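Local coordinates for regulatory protein BlaR1 (Bacillus licheniformis, PDB 1NRF) that probably senses beta-lactam antibiotics outside the cell through this C-terminal domain, where a serine is acylated, and relays the signal across the membrane to the cytoplasm, at residues A[228-233]-A[245-250]; A[41-46]-A[222-227]; A[86-91]-A[99-104]. One frame throughout, in Å; residues are numbered along the deposited sequence.

Following the chain from its N terminus, residues 41-46 come first, in the turn between strands 33-41 and 46-50; contact 2 closes a loop of 175 residues when 222-227 arrive, joining that turn to the start of strand 225-234. Contact 3 is nested inside that loop: residues 86-91 and 99-104 meet between helices 66-76 and 104-110, closing a loop of seven residues in the helical part. Contact 1 follows in series, its strand residues starting where contact 2 ends and its helix residues coming after 11 intervening residues; it fixes helix 239-253 to the sheet. Contacts 1 and 2 share strand 225-234, while contact 3 lies about 38 Å, centre to centre, from contact 2.

Contact 1: residues A[228-233]-A[245-250]; sequences FAVHIQ and EIALSI
Val-230 and Ala-247 meet at the middle of this contact, where the helix comes nearest the strand: their CA atoms are 6.0 Å apart. The interaction is apolar throughout. The CG2 branch of Val-230, the methyl beside its own backbone N, touches Ala-247 CB at 3.3 Å, a snug methyl-to-methyl contact. An alanine on the helix keeps that surface low and brings the backbones close. The other branch of Val-230, CG1, is anti to the backbone N (chi1 164°) and turns toward Ile-246, where it approaches CG2 more loosely, at 4.5 Å.

A second apolar pair lies further along the strand. Ile-232 sends CG2 toward the helix to meet CD1 of Ile-246 at 3.7 Å, so a branch methyl of one isoleucine meets the terminal methyl of the other, and the two side chains cross obliquely. At the other end of the strand segment, Phe-228 brings CD2 to 4.5 Å from Ala-247 CB, the methyl approaching the ring obliquely. Ala-247 is therefore flanked by Val-230 and Phe-228, while Ile-246 faces Val-230 and Ile-232.

Within residues 245-250, the polar bonds close on the helix itself. Ile-246 O accepts both the backbone N of Ile-250 and, at 2.8 Å, the hydroxyl OG of Ser-249, so this serine returns its side chain to the helix backbone.

The axes of residues 228-233 and 245-250 come within 8.6 Å, and their N-to-C directions differ by 133°. Strand 225-234 is held between strands 33-41 and 211-220, and helix 239-253, the C-terminal helix, packs on one face of this sheet in the beta-lactamase-like fold of the penicillin-binding transpeptidase domain. Phe-28 of helix 25-29 touches both Ile-232 and Ile-246, extending the packing, while Phe-215 of strand 211-220 reaches Ala-247.

Contact 2: residues A[41-46]-A[222-227]; sequences NSNRKK and ADNTFF
Asn-41 and Asn-224 join side chain to side chain: ND2 of Asn-224 gives a nearly straight hydrogen bond to OD1 of Asn-41, 2.9 Å long at 175°. The donor sits above the carbonyl plane of Asn-41, although the bond lies in the amide plane of Asn-224. The same OD1 accepts the backbone N of Arg-44 from the opposite face, forming an Asx motif, so one oxygen ties the turn to itself and to the loop leading into strand 225-234. Asn-41 CG, anti to the backbone N (chi1 -170°), lies near the Phe-226 ring, whose CE1 is 3.4 Å from Asn-41 ND2.

Asn-43 and Asn-224 reach toward each other tip to tip, their amide planes stacked and 4° apart. Asn-43 ND2 donates to Asp-223 O at 2.8 Å, and Asn-224 OD1 takes the backbone N of Asn-43 at 3.2 Å, with a weak bond from the N of Thr-225. Asn-43 OD1 and Asn-224 OD1, both acceptors, lie 3.2 Å apart, unbonded.

Thr-225 O is satisfied chiefly by the hydroxyl of Ser-42, whose OG donates at 2.8 Å; the backbone N of Ser-42 adds a weak bond. That OG also lies at the edge of the Phe-227 ring.

Asn-41 pairs with Phe-226 as an antiparallel non-hydrogen-bonded bridge; Lys-45 and Lys-46 opposite Asn-41 make a G1 beta bulge in this hairpin turn between strands 33-41 and 46-50. The end of strand 33-41 and the start of strand 225-234, neighbours inside the transpeptidase-domain sheet, meet here, with Tyr-169 and Lys-166 of helix 158-170 beside Phe-227.

Contact 3: residues A[86-91]-A[99-104]; sequences MTWDGT and NQDQDL
Trp-88 lays one face of its indole on the backbone of Asn-99 and Gln-100. Asn-99 C and Gln-100 N both sit 3.3 Å above the ring plane, over its centre, so the flat peptide link between them is stacked on the aromatic system. With chi1 at 75°, CG of Trp-88 lies between its own backbone N and carbonyl carbon. Gly-90 CA rests against the opposite face, offset toward the rim. The side chain of Asn-99 brings its CB to 3.4 Å from Trp-88 CH2, ring and amide planes 53° apart, while its OD1 is engaged by the backbone N of Tyr-93.

Asp-101 lies side by side with Thr-87, both pointing the same way. Its OD1 is 3.1 Å from Thr-87 CG2 and also receives a weak hydrogen bond from the backbone N of Trp-88, at 3.3 Å.

Further along, Met-86 and Gln-102 form a single antiparallel hydrogen-bonded pair: Met-86 N gives to Gln-102 O at 3.1 Å, and Gln-102 N returns the bond to Met-86 O at 3.3 Å.

Together the antiparallel bridge and the peptide-on-indole stack close a surface loop in the helical part of a penicillin-binding transpeptidase fold. Gln-102 packs on helix 113-123, its side chain about 12 Å from that of Ser-63, the probable acylated serine.

Contact 1: residues A[228-233]-A[245-250]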
loop_
_atom_site.group_PDB
_atom_site.type_symbol
_atom_site.label_atom_id
_atom_site.label_comp_id
_atom_site.label_asym_id
_atom_site.label_seq_id
_atom_site.Cartn_x
_atom_site.Cartn_y
_atom_site.Cartn_z
ATOM N N PHE A 228 -8.301 3.255 -4.043
ATOM C CA PHE A 228 -8.080 4.436 -3.215
ATOM C C PHE A 228 -6.705 4.491 -2.545
ATOM O O PHE A 228 -6.037 3.477 -2.343
ATOM C CB PHE A 228 -9.152 4.505 -2.122
ATOM C CG PHE A 228 -9.133 3.326 -1.204
ATOM C CD1 PHE A 228 -9.843 2.177 -1.511
ATOM C CD2 PHE A 228 -8.333 3.333 -0.060
ATOM C CE1 PHE A 228 -9.759 1.041 -0.696
ATOM C CE2 PHE A 228 -8.239 2.205 0.760
ATOM C CZ PHE A 228 -8.956 1.055 0.437
ATOM N N ALA A 229 -6.302 5.699 -2.184
ATOM C CA ALA A 229 -5.036 5.917 -1.526
ATOM C C ALA A 229 -5.144 7.193 -0.709
ATOM O O ALA A 229 -5.598 8.229 -1.201
ATOM C CB ALA A 229 -3.908 6.031 -2.560
ATOM N N VAL A 230 -4.748 7.096 0.550
ATOM C CA VAL A 230 -4.764 8.223 1.457
ATOM C C VAL A 230 -3.362 8.382 2.025
ATOM O O VAL A 230 -2.744 7.395 2.431
ATOM C CB VAL A 230 -5.733 7.989 2.642
ATOM C CG1 VAL A 230 -5.450 8.978 3.755
ATOM C CG2 VAL A 230 -7.170 8.137 2.183
ATOM N N HIS A 231 -2.846 9.609 2.025
ATOM C CA HIS A 231 -1.543 9.851 2.618
ATOM C C HIS A 231 -1.695 10.997 3.590
ATOM O O HIS A 231 -2.273 12.027 3.245
ATOM C CB HIS A 231 -0.484 10.192 1.574
ATOM C CG HIS A 231 0.856 10.499 2.174
ATOM N ND1 HIS A 231 1.182 11.743 2.677
ATOM C CD2 HIS A 231 1.918 9.701 2.431
ATOM C CE1 HIS A 231 2.383 11.693 3.222
ATOM N NE2 HIS A 231 2.850 10.466 3.086
ATOM N N ILE A 232 -1.172 10.817 4.802
ATOM C CA ILE A 232 -1.283 11.836 5.840
ATOM C C ILE A 232 0.028 12.238 6.515
ATOM O O ILE A 232 1.067 11.584 6.374
ATOM C CB ILE A 232 -2.238 11.379 6.961
ATOM C CG1 ILE A 232 -1.643 10.167 7.684
ATOM C CG2 ILE A 232 -3.604 11.036 6.386
ATOM C CD1 ILE A 232 -2.410 9.752 8.935
ATOM N N GLN A 233 -0.045 13.328 7.267
ATOM C CA GLN A 233 1.096 13.859 8.004
ATOM C C GLN A 233 0.514 14.580 9.211
ATOM O O GLN A 233 -0.325 15.473 9.057
ATOM C CB GLN A 233 1.886 14.859 7.148
ATOM C CG GLN A 233 2.149 14.404 5.725
ATOM C CD GLN A 233 2.902 15.438 4.906
ATOM O OE1 GLN A 233 3.020 15.314 3.686
ATOM N NE2 GLN A 233 3.419 16.464 5.574
ATOM N N GLU A 245 -8.244 4.831 9.107
ATOM C CA GLU A 245 -9.485 5.331 9.679
ATOM C C GLU A 245 -10.047 6.477 8.846
ATOM O O GLU A 245 -11.246 6.522 8.588
ATOM C CB GLU A 245 -9.273 5.785 11.128
ATOM C CG GLU A 245 -9.106 4.633 12.113
ATOM C CD GLU A 245 -9.856 4.862 13.428
ATOM O OE1 GLU A 245 -11.081 5.134 13.375
ATOM O OE2 GLU A 245 -9.231 4.762 14.512
ATOM N N ILE A 246 -9.188 7.398 8.424
ATOM C CA ILE A 246 -9.618 8.524 7.604
ATOM C C ILE A 246 -10.202 8.025 6.277
ATOM O O ILE A 246 -11.335 8.355 5.918
ATOM C CB ILE A 246 -8.444 9.470 7.307
ATOM C CG1 ILE A 246 -7.988 10.147 8.597
ATOM C CG2 ILE A 246 -8.851 10.497 6.263
ATOM C CD1 ILE A 246 -6.721 10.991 8.457
ATOM N N ALA A 247 -9.426 7.229 5.550
ATOM C CA ALA A 247 -9.885 6.688 4.272
ATOM C C ALA A 247 -11.228 5.992 4.437
ATOM O O ALA A 247 -12.121 6.139 3.608
ATOM C CB ALA A 247 -8.865 5.692 3.721
ATOM N N LEU A 248 -11.346 5.227 5.515
ATOM C CA LEU A 248 -12.550 4.465 5.822
ATOM C C LEU A 248 -13.779 5.322 6.130
ATOM O O LEU A 248 -14.888 4.976 5.741
ATOM C CB LEU A 248 -12.258 3.510 6.985
ATOM C CG LEU A 248 -12.228 2.010 6.670
ATOM C CD1 LEU A 248 -11.791 1.741 5.243
ATOM C CD2 LEU A 248 -11.303 1.336 7.666
ATOM N N SER A 249 -13.588 6.438 6.823
ATOM C CA SER A 249 -14.707 7.308 7.130
ATOM C C SER A 249 -15.151 7.939 5.821
ATOM O O SER A 249 -16.345 8.028 5.538
ATOM C CB SER A 249 -14.300 8.395 8.124
ATOM O OG SER A 249 -13.411 9.326 7.538
ATOM N N ILE A 250 -14.187 8.364 5.007
ATOM C CA ILE A 250 -14.526 8.967 3.722
ATOM C C ILE A 250 -15.205 7.934 2.828
ATOM O O ILE A 250 -16.195 8.237 2.178
ATOM C CB ILE A 250 -13.277 9.538 3.009
ATOM C CG1 ILE A 250 -12.677 10.661 3.861
ATOM C CG2 ILE A 250 -13.647 10.059 1.617
ATOM C CD1 ILE A 250 -11.427 11.276 3.278
#

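Contact 2: residues A[41-46]-A[222-227]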
loop_
_atom_site.group_PDB
_atom_site.type_symbol
_atom_site.label_atom_id
_atom_site.label_comp_id
_atom_site.label_asym_id
_atom_site.label_seq_id
_atom_site.Cartn_x
_atom_site.Cartn_y
_atom_site.Cartn_z
ATOM N N ASN A 41 -13.041 5.430 -9.650
ATOM C CA ASN A 41 -14.211 4.650 -10.049
ATOM C C ASN A 41 -13.935 4.048 -11.433
ATOM O O ASN A 41 -13.918 4.759 -12.434
ATOM C CB ASN A 41 -15.446 5.555 -10.110
ATOM C CG ASN A 41 -16.741 4.777 -10.280
ATOM O OD1 ASN A 41 -16.795 3.792 -11.021
ATOM N ND2 ASN A 41 -17.798 5.227 -9.605
ATOM N N SER A 42 -13.728 2.737 -11.477
ATOM C CA SER A 42 -13.420 2.038 -12.723
ATOM C C SER A 42 -14.467 2.218 -13.810
ATOM O O SER A 42 -14.141 2.582 -14.942
ATOM C CB SER A 42 -13.222 0.543 -12.459
ATOM O OG SER A 42 -12.173 0.318 -11.533
ATOM N N ASN A 43 -15.720 1.947 -13.463
ATOM C CA ASN A 43 -16.824 2.074 -14.409
ATOM C C ASN A 43 -17.001 3.496 -14.914
ATOM O O ASN A 43 -17.200 3.720 -16.102
ATOM C CB ASN A 43 -18.139 1.615 -13.770
ATOM C CG ASN A 43 -18.163 0.135 -13.488
ATOM O OD1 ASN A 43 -17.308 -0.610 -13.964
ATOM N ND2 ASN A 43 -19.155 -0.308 -12.717
ATOM N N ARG A 44 -16.942 4.456 -14.003
ATOM C CA ARG A 44 -17.108 5.854 -14.364
ATOM C C ARG A 44 -15.785 6.474 -14.803
ATOM O O ARG A 44 -15.746 7.645 -15.197
ATOM C CB ARG A 44 -17.669 6.634 -13.172
ATOM C CG ARG A 44 -19.055 6.185 -12.714
ATOM C CD ARG A 44 -20.152 6.601 -13.697
ATOM N NE ARG A 44 -20.272 8.056 -13.813
ATOM C CZ ARG A 44 -20.633 8.863 -12.818
ATOM N NH1 ARG A 44 -20.919 8.369 -11.617
ATOM N NH2 ARG A 44 -20.699 10.172 -13.022
ATOM N N LYS A 45 -14.705 5.688 -14.746
ATOM C CA LYS A 45 -13.374 6.174 -15.114
ATOM C C LYS A 45 -13.212 7.565 -14.502
ATOM O O LYS A 45 -12.726 8.491 -15.150
ATOM C CB LYS A 45 -13.229 6.270 -16.636
ATOM C CG LYS A 45 -13.551 4.993 -17.390
ATOM C CD LYS A 45 -13.234 5.140 -18.869
ATOM C CE LYS A 45 -13.853 4.020 -19.704
ATOM N NZ LYS A 45 -13.351 2.649 -19.369
ATOM N N LYS A 46 -13.641 7.708 -13.255
ATOM C CA LYS A 46 -13.560 8.988 -12.574
ATOM C C LYS A 46 -12.719 8.979 -11.302
ATOM O O LYS A 46 -12.784 8.057 -10.484
ATOM C CB LYS A 46 -14.960 9.484 -12.216
ATOM C CG LYS A 46 -14.962 10.831 -11.489
ATOM C CD LYS A 46 -16.200 11.004 -10.622
ATOM C CE LYS A 46 -17.478 10.758 -11.405
ATOM N NZ LYS A 46 -17.607 11.674 -12.572
ATOM N N ALA A 222 -20.113 -5.898 -6.568
ATOM C CA ALA A 222 -20.632 -6.886 -7.497
ATOM C C ALA A 222 -20.488 -6.465 -8.941
ATOM O O ALA A 222 -20.405 -7.312 -9.823
ATOM C CB ALA A 222 -22.093 -7.182 -7.183
ATOM N N ASP A 223 -20.451 -5.162 -9.188
ATOM C CA ASP A 223 -20.329 -4.681 -10.558
ATOM C C ASP A 223 -19.283 -3.583 -10.751
ATOM O O ASP A 223 -19.186 -3.001 -11.836
ATOM C CB ASP A 223 -21.694 -4.186 -11.044
ATOM C CG ASP A 223 -22.258 -3.077 -10.172
ATOM O OD1 ASP A 223 -21.797 -2.925 -9.019
ATOM O OD2 ASP A 223 -23.177 -2.362 -10.636
ATOM N N ASN A 224 -18.486 -3.315 -9.719
ATOM C CA ASN A 224 -17.482 -2.257 -9.810
ATOM C C ASN A 224 -16.285 -2.483 -8.872
ATOM O O ASN A 224 -16.304 -3.362 -8.011
ATOM C CB ASN A 224 -18.157 -0.915 -9.490
ATOM C CG ASN A 224 -17.493 0.266 -10.174
ATOM O OD1 ASN A 224 -16.528 0.111 -10.926
ATOM N ND2 ASN A 224 -18.018 1.461 -9.917
ATOM N N THR A 225 -15.236 -1.693 -9.069
ATOM C CA THR A 225 -14.041 -1.773 -8.239
ATOM C C THR A 225 -13.528 -0.362 -8.001
ATOM O O THR A 225 -13.322 0.408 -8.943
ATOM C CB THR A 225 -12.936 -2.597 -8.904
ATOM O OG1 THR A 225 -13.472 -3.853 -9.317
ATOM C CG2 THR A 225 -11.801 -2.859 -7.918
ATOM N N PHE A 226 -13.330 -0.031 -6.735
ATOM C CA PHE A 226 -12.859 1.289 -6.362
ATOM C C PHE A 226 -11.442 1.208 -5.839
ATOM O O PHE A 226 -11.162 0.430 -4.936
ATOM C CB PHE A 226 -13.771 1.884 -5.277
ATOM C CG PHE A 226 -15.176 2.136 -5.737
ATOM C CD1 PHE A 226 -15.539 3.379 -6.256
ATOM C CD2 PHE A 226 -16.126 1.115 -5.696
ATOM C CE1 PHE A 226 -16.833 3.608 -6.736
ATOM C CE2 PHE A 226 -17.426 1.323 -6.174
ATOM C CZ PHE A 226 -17.784 2.573 -6.696
ATOM N N PHE A 227 -10.552 2.017 -6.401
ATOM C CA PHE A 227 -9.162 2.051 -5.966
ATOM C C PHE A 227 -8.948 3.343 -5.200
ATOM O O PHE A 227 -9.361 4.405 -5.648
ATOM C CB PHE A 227 -8.218 1.984 -7.171
ATOM C CG PHE A 227 -8.298 0.690 -7.935
ATOM C CD1 PHE A 227 -9.195 0.540 -8.987
ATOM C CD2 PHE A 227 -7.494 -0.387 -7.579
ATOM C CE1 PHE A 227 -9.291 -0.658 -9.672
ATOM C CE2 PHE A 227 -7.583 -1.592 -8.256
ATOM C CZ PHE A 227 -8.486 -1.731 -9.308
#

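Contact 3: residues A[86-91]-A[99-104]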
loop_
_atom_site.group_PDB
_atom_site.type_symbol
_atom_site.label_atom_id
_atom_site.label_comp_id
_atom_site.label_asym_id
_atom_site.label_seq_id
_atom_site.Cartn_x
_atom_site.Cartn_y
_atom_site.Cartn_z
ATOM N N MET A 86 8.841 -18.594 7.617
ATOM C CA MET A 86 10.181 -18.067 7.820
ATOM C C MET A 86 10.444 -17.914 9.321
ATOM O O MET A 86 9.935 -16.990 9.959
ATOM C CB MET A 86 10.287 -16.709 7.108
ATOM C CG MET A 86 11.684 -16.140 6.958
ATOM S SD MET A 86 11.704 -14.527 6.114
ATOM C CE MET A 86 11.283 -14.997 4.447
ATOM N N THR A 87 11.225 -18.829 9.888
ATOM C CA THR A 87 11.545 -18.770 11.314
ATOM C C THR A 87 12.293 -17.481 11.630
ATOM O O THR A 87 13.083 -16.992 10.822
ATOM C CB THR A 87 12.418 -19.976 11.760
ATOM O OG1 THR A 87 11.687 -21.195 11.568
ATOM C CG2 THR A 87 12.805 -19.848 13.233
ATOM N N TRP A 88 12.046 -16.930 12.811
ATOM C CA TRP A 88 12.705 -15.695 13.182
ATOM C C TRP A 88 13.951 -15.896 14.049
ATOM O O TRP A 88 13.980 -16.723 14.962
ATOM C CB TRP A 88 11.712 -14.753 13.875
ATOM C CG TRP A 88 11.376 -15.128 15.264
ATOM C CD1 TRP A 88 10.797 -16.286 15.684
ATOM C CD2 TRP A 88 11.603 -14.339 16.437
ATOM N NE1 TRP A 88 10.648 -16.271 17.053
ATOM C CE2 TRP A 88 11.134 -15.087 17.540
ATOM C CE3 TRP A 88 12.156 -13.071 16.663
ATOM C CZ2 TRP A 88 11.203 -14.611 18.851
ATOM C CZ3 TRP A 88 12.224 -12.598 17.965
ATOM C CH2 TRP A 88 11.748 -13.369 19.044
ATOM N N ASP A 89 14.979 -15.116 13.722
ATOM C CA ASP A 89 16.263 -15.138 14.404
ATOM C C ASP A 89 16.089 -15.367 15.895
ATOM O O ASP A 89 16.361 -16.446 16.418
ATOM C CB ASP A 89 16.976 -13.801 14.192
ATOM C CG ASP A 89 16.628 -13.157 12.861
ATOM O OD1 ASP A 89 15.449 -12.776 12.658
ATOM O OD2 ASP A 89 17.540 -13.033 12.018
ATOM N N GLY A 90 15.626 -14.322 16.565
ATOM C CA GLY A 90 15.421 -14.357 17.998
ATOM C C GLY A 90 15.556 -12.917 18.433
ATOM O O GLY A 90 15.473 -12.586 19.616
ATOM N N THR A 91 15.772 -12.060 17.437
ATOM C CA THR A 91 15.920 -10.625 17.639
ATOM C C THR A 91 14.684 -10.043 18.310
ATOM O O THR A 91 13.567 -10.214 17.827
ATOM C CB THR A 91 16.119 -9.896 16.297
ATOM O OG1 THR A 91 17.290 -10.405 15.642
ATOM C CG2 THR A 91 16.262 -8.389 16.522
ATOM N N ASN A 99 8.326 -10.555 16.660
ATOM C CA ASN A 99 9.070 -11.539 17.450
ATOM C C ASN A 99 8.477 -12.946 17.518
ATOM O O ASN A 99 8.199 -13.465 18.607
ATOM C CB ASN A 99 9.264 -10.996 18.869
ATOM C CG ASN A 99 9.879 -9.608 18.880
ATOM O OD1 ASN A 99 10.963 -9.396 18.346
ATOM N ND2 ASN A 99 9.185 -8.654 19.486
ATOM N N GLN A 100 8.306 -13.561 16.351
ATOM C CA GLN A 100 7.762 -14.911 16.252
ATOM C C GLN A 100 7.812 -15.394 14.812
ATOM O O GLN A 100 8.010 -14.600 13.894
ATOM C CB GLN A 100 6.324 -14.944 16.768
ATOM C CG GLN A 100 5.485 -13.757 16.341
ATOM C CD GLN A 100 4.162 -13.698 17.074
ATOM O OE1 GLN A 100 3.269 -14.513 16.830
ATOM N NE2 GLN A 100 4.031 -12.737 17.993
ATOM N N ASP A 101 7.650 -16.700 14.615
ATOM C CA ASP A 101 7.683 -17.260 13.269
ATOM C C ASP A 101 6.650 -16.574 12.385
ATOM O O ASP A 101 5.460 -16.520 12.703
ATOM C CB ASP A 101 7.450 -18.776 13.306
ATOM C CG ASP A 101 8.615 -19.530 13.942
ATOM O OD1 ASP A 101 9.775 -19.239 13.577
ATOM O OD2 ASP A 101 8.374 -20.413 14.799
ATOM N N GLN A 102 7.117 -16.036 11.268
ATOM C CA GLN A 102 6.234 -15.326 10.366
ATOM C C GLN A 102 5.784 -16.131 9.170
ATOM O O GLN A 102 6.317 -17.195 8.861
ATOM C CB GLN A 102 6.897 -14.032 9.890
ATOM C CG GLN A 102 7.111 -13.018 10.998
ATOM C CD GLN A 102 5.812 -12.454 11.548
ATOM O OE1 GLN A 102 5.781 -11.895 12.645
ATOM N NE2 GLN A 102 4.737 -12.586 10.782
ATOM N N ASP A 103 4.782 -15.583 8.502
ATOM C CA ASP A 103 4.192 -16.180 7.322
ATOM C C ASP A 103 3.975 -15.008 6.366
ATOM O O ASP A 103 3.957 -13.864 6.809
ATOM C CB ASP A 103 2.855 -16.805 7.709
ATOM C CG ASP A 103 2.328 -17.737 6.664
ATOM O OD1 ASP A 103 1.234 -18.293 6.874
ATOM O OD2 ASP A 103 3.011 -17.921 5.637
ATOM N N LEU A 104 3.838 -15.272 5.070
ATOM C CA LEU A 104 3.587 -14.180 4.127
ATOM C C LEU A 104 2.339 -13.451 4.610
ATOM O O LEU A 104 2.335 -12.231 4.743
ATOM C CB LEU A 104 3.342 -14.708 2.709
ATOM C CG LEU A 104 2.773 -13.689 1.710
ATOM C CD1 LEU A 104 3.810 -12.606 1.404
ATOM C CD2 LEU A 104 2.358 -14.415 0.436
#